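ATP phosphoribosyltransferase regulatory subunit (Thermotoga maritima, PDB 1USY) is probably required for the first step of histidine biosynthesis and may let histidine exert feedback control over ATP phosphoribosyltransferase activity. Local coordinates at residues F40-R43 with K44-F48; T156-L159 with A160-E163; V176-I179 with I180-I184. All blocks are in the same frame, centred on the assembly; numbering follows the deposited sequence.

Contact 1 (F40-R43 with K44-F48); sequences FLDR and KGNLF
Phe40 and Phe48 are joined by a reciprocal pair of backbone hydrogen bonds: Phe40 N reaches Phe48 O at 2.9 Å, and Phe48 N reaches Phe40 O at 2.7 Å. Nearer the turn, Asp42 N to Asn46 O is weak, whereas Gly45 N meets Asp42 O at 3.2 Å on a nearly straight N-H path. This places Phe40 and Phe48 in an antiparallel hydrogen-bonded pair and Leu41 and Leu47 in the adjoining non-hydrogen-bonded one. The strands 40-42 and 47-50 thus form a beta hairpin closed by a near type I turn with a G1 beta bulge; Gly45, at phi 100°, holds a position where a CB would jam against the preceding carbonyl oxygen.

Among polar side chains, Asp42 has CG anti to its own N (chi1 158°), which turns the carboxylate across the loop. OD2 takes a straight but weak bond from Asn46 ND2 at 3.2 Å, with the two flat groups 87° apart. The same Asp42 OD2 approaches the edge of the Phe48 ring, 3.5 Å from CE1. Tyr82 of a second subunit also binds OD2, and Ser85 O of that subunit holds Asn46 ND2.

Apolar contacts divide by face: Leu41 CG meets Leu47 CD2 at 4.1 Å, while Phe40 and Phe48 approach through their CB atoms at 4.2 Å.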
# COMPACT_ATOMS: atom_id res chain seq x y z
N PHE B 40 -4.24 0.75 -6.92
CA PHE B 40 -2.83 0.69 -6.57
C PHE B 40 -2.60 1.86 -5.63
O PHE B 40 -3.05 2.97 -5.88
CB PHE B 40 -1.94 0.82 -7.80
CG PHE B 40 -2.09 -0.33 -8.80
CD1 PHE B 40 -3.11 -0.33 -9.73
CD2 PHE B 40 -1.21 -1.41 -8.78
CE1 PHE B 40 -3.26 -1.40 -10.63
CE2 PHE B 40 -1.33 -2.45 -9.65
CZ PHE B 40 -2.36 -2.46 -10.58
N LEU B 41 -1.93 1.57 -4.52
CA LEU B 41 -1.58 2.54 -3.55
C LEU B 41 -0.12 2.85 -3.65
O LEU B 41 0.73 1.99 -3.86
CB LEU B 41 -1.88 2.04 -2.14
CG LEU B 41 -2.82 2.92 -1.32
CD1 LEU B 41 -3.09 2.28 0.01
CD2 LEU B 41 -2.21 4.28 -1.08
N ASP B 42 0.15 4.10 -3.40
CA ASP B 42 1.41 4.71 -3.70
C ASP B 42 2.03 5.16 -2.36
O ASP B 42 1.32 5.45 -1.37
CB ASP B 42 1.09 5.83 -4.69
CG ASP B 42 2.11 6.89 -4.75
OD1 ASP B 42 2.64 7.23 -3.70
OD2 ASP B 42 2.41 7.46 -5.80
N ARG B 43 3.36 5.16 -2.32
CA ARG B 43 4.13 5.69 -1.19
C ARG B 43 3.90 7.18 -0.87
O ARG B 43 4.61 7.74 -0.09
CB ARG B 43 5.64 5.43 -1.43
CG ARG B 43 6.59 5.83 -0.29
CD ARG B 43 7.47 4.71 0.27
NE ARG B 43 8.12 5.10 1.52
CZ ARG B 43 7.52 5.72 2.54
NH1 ARG B 43 6.22 6.02 2.47
NH2 ARG B 43 8.20 6.04 3.65
N LYS B 44 2.90 7.81 -1.47
CA LYS B 44 2.64 9.23 -1.23
C LYS B 44 1.18 9.50 -0.84
O LYS B 44 0.79 10.65 -0.65
CB LYS B 44 2.98 10.06 -2.47
CG LYS B 44 4.37 9.83 -3.06
CD LYS B 44 5.40 10.85 -2.55
CE LYS B 44 6.71 10.76 -3.32
NZ LYS B 44 7.02 9.37 -3.79
N GLY B 45 0.37 8.45 -0.73
CA GLY B 45 -1.05 8.61 -0.47
C GLY B 45 -1.96 8.49 -1.69
O GLY B 45 -3.18 8.39 -1.51
N ASN B 46 -1.38 8.47 -2.91
CA ASN B 46 -2.15 8.46 -4.15
C ASN B 46 -2.79 7.10 -4.36
O ASN B 46 -2.17 6.08 -4.07
CB ASN B 46 -1.27 8.79 -5.37
CG ASN B 46 -0.59 10.15 -5.29
OD1 ASN B 46 -1.24 11.18 -5.05
ND2 ASN B 46 0.75 10.18 -5.49
N LEU B 47 -4.02 7.07 -4.87
CA LEU B 47 -4.62 5.83 -5.35
C LEU B 47 -4.59 5.86 -6.84
O LEU B 47 -4.77 6.92 -7.43
CB LEU B 47 -6.07 5.74 -4.94
CG LEU B 47 -6.33 5.15 -3.58
CD1 LEU B 47 -7.74 5.50 -3.18
CD2 LEU B 47 -6.16 3.67 -3.64
N PHE B 48 -4.41 4.72 -7.48
CA PHE B 48 -4.39 4.70 -8.93
C PHE B 48 -5.27 3.59 -9.50
O PHE B 48 -5.42 2.55 -8.88
CB PHE B 48 -2.95 4.53 -9.46
CG PHE B 48 -2.04 5.72 -9.21
CD1 PHE B 48 -1.11 5.70 -8.20
CD2 PHE B 48 -2.11 6.85 -10.02
CE1 PHE B 48 -0.26 6.81 -7.97
CE2 PHE B 48 -1.27 7.94 -9.80
CZ PHE B 48 -0.34 7.91 -8.78

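Contact 2 (T156-L159 with A160-E163); sequences TKNL and AEIE. With HIS (histidine), chain N.
Asn158 stands at the N-cap position of helix 159-168, and its backbone O accepts the first-turn bond from Ile162 N at 3.2 Å, with an N-H...O angle of 158°. Glu161 N turns to the same oxygen at 3.3 Å, but at a poorer angle that makes the bond weak. The side chain of Ile162 comes back over this acceptor as well. Its CG1 stands beside the backbone N (chi1 -83°), and the CD1 methyl lies 3.5 Å from Asn158 O. On the neighbouring flank, Glu161 CB packs against the Asn158 amide group, 3.5 Å from its CG. Leu159 O accepts Glu163 N, although the position of that oxygen is less sure.

One step back, Lys157 ends the preceding helix 147-156 in a Schellman motif with positive phi (49°). Asn158 then forms the centre of an inverse gamma turn, in which Leu159 N bonds to Lys157 O at 2.6 Å. These two turns swing the chain from one helix directly into the next. Leu153 of the earlier helix packs on Asn158, Glu161 and Ile162, while Lys157 NZ makes a salt bridge to Asp224. Lys157 and Leu159 both belong to a histidine pocket.

Glu161 carries its carboxylate outward to a different bound histidine, its CD 3.6 Å from the ligand CB, and OE2 forms a salt bridge with a basic side chain of the chain of another protein. Lying in the first turn of a helix beside that cation, the carboxylate is probably stabilised as an anion.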
# COMPACT_ATOMS: atom_id res chain seq x y z
N THR B 156 -23.13 -20.62 -22.65
CA THR B 156 -22.41 -21.82 -22.38
C THR B 156 -22.80 -22.90 -23.41
O THR B 156 -22.22 -24.01 -23.42
CB THR B 156 -22.75 -22.10 -20.96
OG1 THR B 156 -21.57 -21.89 -20.17
CG2 THR B 156 -23.21 -23.47 -20.74
N LYS B 157 -23.72 -22.53 -24.31
CA LYS B 157 -24.28 -23.43 -25.31
C LYS B 157 -24.74 -24.75 -24.69
O LYS B 157 -24.76 -25.80 -25.37
CB LYS B 157 -23.30 -23.71 -26.45
CG LYS B 157 -22.58 -22.52 -26.99
CD LYS B 157 -21.91 -22.81 -28.34
CE LYS B 157 -21.87 -21.53 -29.20
NZ LYS B 157 -20.96 -21.53 -30.38
N ASN B 158 -25.08 -24.70 -23.41
CA ASN B 158 -25.70 -25.81 -22.70
C ASN B 158 -27.08 -26.19 -23.27
O ASN B 158 -28.13 -26.04 -22.65
CB ASN B 158 -25.78 -25.50 -21.22
CG ASN B 158 -25.78 -26.75 -20.37
OD1 ASN B 158 -25.26 -26.75 -19.26
ND2 ASN B 158 -26.34 -27.82 -20.90
N LEU B 159 -27.04 -26.76 -24.45
CA LEU B 159 -28.22 -27.20 -25.13
C LEU B 159 -28.96 -28.29 -24.37
O LEU B 159 -30.21 -28.39 -24.45
CB LEU B 159 -27.85 -27.69 -26.52
CG LEU B 159 -29.07 -28.17 -27.28
CD1 LEU B 159 -30.08 -27.00 -27.43
CD2 LEU B 159 -28.64 -28.73 -28.62
N ALA B 160 -28.21 -29.10 -23.62
CA ALA B 160 -28.82 -30.22 -22.88
C ALA B 160 -29.64 -29.77 -21.64
O ALA B 160 -30.67 -30.39 -21.33
CB ALA B 160 -27.76 -31.23 -22.47
N GLU B 161 -29.18 -28.72 -20.95
CA GLU B 161 -29.89 -28.17 -19.81
C GLU B 161 -31.11 -27.36 -20.27
O GLU B 161 -32.12 -27.28 -19.58
CB GLU B 161 -28.99 -27.28 -18.97
CG GLU B 161 -29.70 -26.72 -17.75
CD GLU B 161 -29.05 -27.15 -16.47
OE1 GLU B 161 -27.95 -26.62 -16.15
OE2 GLU B 161 -29.63 -28.04 -15.80
N ILE B 162 -31.00 -26.77 -21.45
CA ILE B 162 -32.15 -26.11 -22.05
C ILE B 162 -33.25 -27.12 -22.39
O ILE B 162 -34.40 -26.91 -22.05
CB ILE B 162 -31.72 -25.26 -23.26
CG1 ILE B 162 -31.23 -23.90 -22.78
CG2 ILE B 162 -32.88 -25.06 -24.23
CD1 ILE B 162 -30.09 -23.36 -23.59
N GLU B 163 -32.90 -28.22 -23.06
CA GLU B 163 -33.90 -29.24 -23.39
C GLU B 163 -34.56 -29.80 -22.12
O GLU B 163 -35.76 -30.06 -22.11
CB GLU B 163 -33.31 -30.36 -24.24
CG GLU B 163 -32.42 -29.88 -25.36
CD GLU B 163 -32.80 -30.41 -26.72
OE1 GLU B 163 -32.13 -31.37 -27.18
OE2 GLU B 163 -33.76 -29.85 -27.33
C HIS N . -25.56 -25.07 -14.55
O HIS N . -25.03 -25.04 -13.41
CB HIS N . -26.63 -27.14 -13.83
CG HIS N . -25.22 -27.52 -13.58
ND1 HIS N . -24.78 -28.82 -13.71
CD2 HIS N . -24.17 -26.77 -13.22
CE1 HIS N . -23.49 -28.83 -13.44
NE2 HIS N . -23.11 -27.61 -13.14
OXT HIS N . -25.25 -24.16 -15.31

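Contact 3 (V176-I179 with I180-I184); sequences VEKI and IEDSI. With HIS (histidine), chain M.
The Asp182 carboxylate meets Lys178 in two ways, at an edge and from above. In the plane of the group, Lys178 NZ approaches the syn lone pair of OD1 at 2.8 Å, a hydrogen-bonded salt bridge between residues four apart, one turn along the helix. Over the carboxylate sits Lys178 O, 3.2 Å from Asp182 CG. The lysine has CG anti to its backbone N (chi1 -157°) and bends at chi2 and chi4, which curls the ammonium forward along the helix surface. Losing the carboxylate to an alanine here is likely to leave the Lys178 ammonium without its countercharge and free to turn. Glu181 lays its CB and CG along the Glu177 carbonyl, with Glu181 CG 3.3 Å from Glu177 O.

Underneath, residues 176-183 of helix 174-185 keep regular alpha-helical bonding. Ile180 N reaches Val176 O at 3.2 Å, and Asp182 N reaches Lys178 O at 2.7 Å; Glu181 and Ser183 continue the i to i+4 series. Beyond them the bonds that Ile180 O takes from Ser183 N and Ile184 N are weak. Ser183 OG gives a further bond of 2.7 Å to a lone pair of Ile180 O, in the carbonyl plane.

On the apolar flank, Val176 CG1 touches Ile180 CD1 at 4.3 Å, and both residues pack on Ile162 of helix 159-168. Ile184 instead reaches the bound histidine, its CD1 3.5 Å from the ligand C; Ile180 and Ile184 both line that pocket. The chemistry therefore divides: the isoleucines offer the ligand hydrocarbon, while the Lys178 ammonium is likely to help keep the Asp182 carboxylate ionised.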
# COMPACT_ATOMS: atom_id res chain seq x y z
N VAL B 176 -34.85 -20.71 -28.40
CA VAL B 176 -33.56 -20.64 -27.72
C VAL B 176 -32.67 -21.77 -28.28
O VAL B 176 -31.53 -21.56 -28.68
CB VAL B 176 -33.67 -20.79 -26.20
CG1 VAL B 176 -32.28 -20.80 -25.57
CG2 VAL B 176 -34.51 -19.68 -25.58
N GLU B 177 -33.24 -22.96 -28.33
CA GLU B 177 -32.53 -24.13 -28.84
C GLU B 177 -32.04 -23.90 -30.29
O GLU B 177 -30.99 -24.42 -30.67
CB GLU B 177 -33.44 -25.37 -28.78
CG GLU B 177 -33.80 -25.79 -27.36
CD GLU B 177 -35.05 -26.66 -27.27
OE1 GLU B 177 -35.84 -26.70 -28.26
OE2 GLU B 177 -35.27 -27.30 -26.20
N LYS B 178 -32.78 -23.11 -31.06
CA LYS B 178 -32.47 -22.91 -32.47
C LYS B 178 -31.26 -21.98 -32.63
O LYS B 178 -30.33 -22.26 -33.40
CB LYS B 178 -33.69 -22.41 -33.24
CG LYS B 178 -33.67 -22.69 -34.73
CD LYS B 178 -33.94 -21.40 -35.52
CE LYS B 178 -33.67 -21.57 -37.02
NZ LYS B 178 -33.01 -20.36 -37.57
N ILE B 179 -31.27 -20.90 -31.85
CA ILE B 179 -30.14 -19.99 -31.76
C ILE B 179 -28.81 -20.73 -31.45
O ILE B 179 -27.82 -20.59 -32.17
CB ILE B 179 -30.48 -18.91 -30.70
CG1 ILE B 179 -31.31 -17.82 -31.36
CG2 ILE B 179 -29.25 -18.35 -30.02
CD1 ILE B 179 -30.56 -16.55 -31.59
N ILE B 180 -28.82 -21.56 -30.41
CA ILE B 180 -27.65 -22.36 -30.07
C ILE B 180 -27.26 -23.27 -31.26
O ILE B 180 -26.18 -23.11 -31.83
CB ILE B 180 -27.92 -23.17 -28.80
CG1 ILE B 180 -28.18 -22.23 -27.64
CG2 ILE B 180 -26.76 -24.06 -28.49
CD1 ILE B 180 -28.63 -22.91 -26.36
N GLU B 181 -28.14 -24.19 -31.62
CA GLU B 181 -27.92 -25.09 -32.76
C GLU B 181 -27.45 -24.36 -34.07
O GLU B 181 -26.62 -24.87 -34.81
CB GLU B 181 -29.20 -25.91 -33.01
CG GLU B 181 -29.44 -27.02 -32.01
CD GLU B 181 -30.61 -27.90 -32.40
OE1 GLU B 181 -31.76 -27.51 -32.13
OE2 GLU B 181 -30.38 -28.99 -32.98
N ASP B 182 -27.96 -23.17 -34.32
CA ASP B 182 -27.51 -22.39 -35.46
C ASP B 182 -26.07 -22.04 -35.33
O ASP B 182 -25.30 -22.14 -36.31
CB ASP B 182 -28.33 -21.11 -35.61
CG ASP B 182 -29.64 -21.36 -36.34
OD1 ASP B 182 -30.47 -20.42 -36.39
OD2 ASP B 182 -29.90 -22.48 -36.88
N SER B 183 -25.70 -21.68 -34.10
CA SER B 183 -24.37 -21.18 -33.78
C SER B 183 -23.36 -22.33 -33.92
O SER B 183 -22.14 -22.08 -33.99
CB SER B 183 -24.37 -20.58 -32.36
OG SER B 183 -24.03 -21.58 -31.39
N ILE B 184 -23.87 -23.57 -33.95
CA ILE B 184 -23.01 -24.71 -34.24
C ILE B 184 -23.00 -25.10 -35.72
O ILE B 184 -21.92 -25.28 -36.30
CB ILE B 184 -23.32 -25.97 -33.37
CG1 ILE B 184 -22.99 -25.73 -31.89
CG2 ILE B 184 -22.42 -27.15 -33.80
CD1 ILE B 184 -24.09 -26.13 -30.98
CA HIS M . -22.48 -27.63 -28.69
C HIS M . -23.74 -27.53 -27.82
CB HIS M . -21.93 -29.08 -28.74
CG HIS M . -22.81 -30.05 -29.49
ND1 HIS M . -24.17 -29.87 -29.63
CD2 HIS M . -22.52 -31.21 -30.12
CE1 HIS M . -24.67 -30.87 -30.33
NE2 HIS M . -23.69 -31.70 -30.64

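Following the chain from the N terminus, contact 1 closes the hairpin of strands 40-42 and 47-50, at the margin of the subunit, where strand 40-42 pairs with a strand of a second subunit. Contact 2 comes much later, at the junction of helices 147-156 and 159-168, and contact 3 lies within the following helix, 174-185. The three run in series; none nests or crosses. Contact 1 stays apart, its centre 46 Å from that of contact 2. Contacts 2 and 3 have centres 10 Å apart and touch: Ile162 packs on Ile180, Lys157 on Ser183, and the carboxylates of Glu163 and Glu177 come close. Together they supply residues to one histidine pocket.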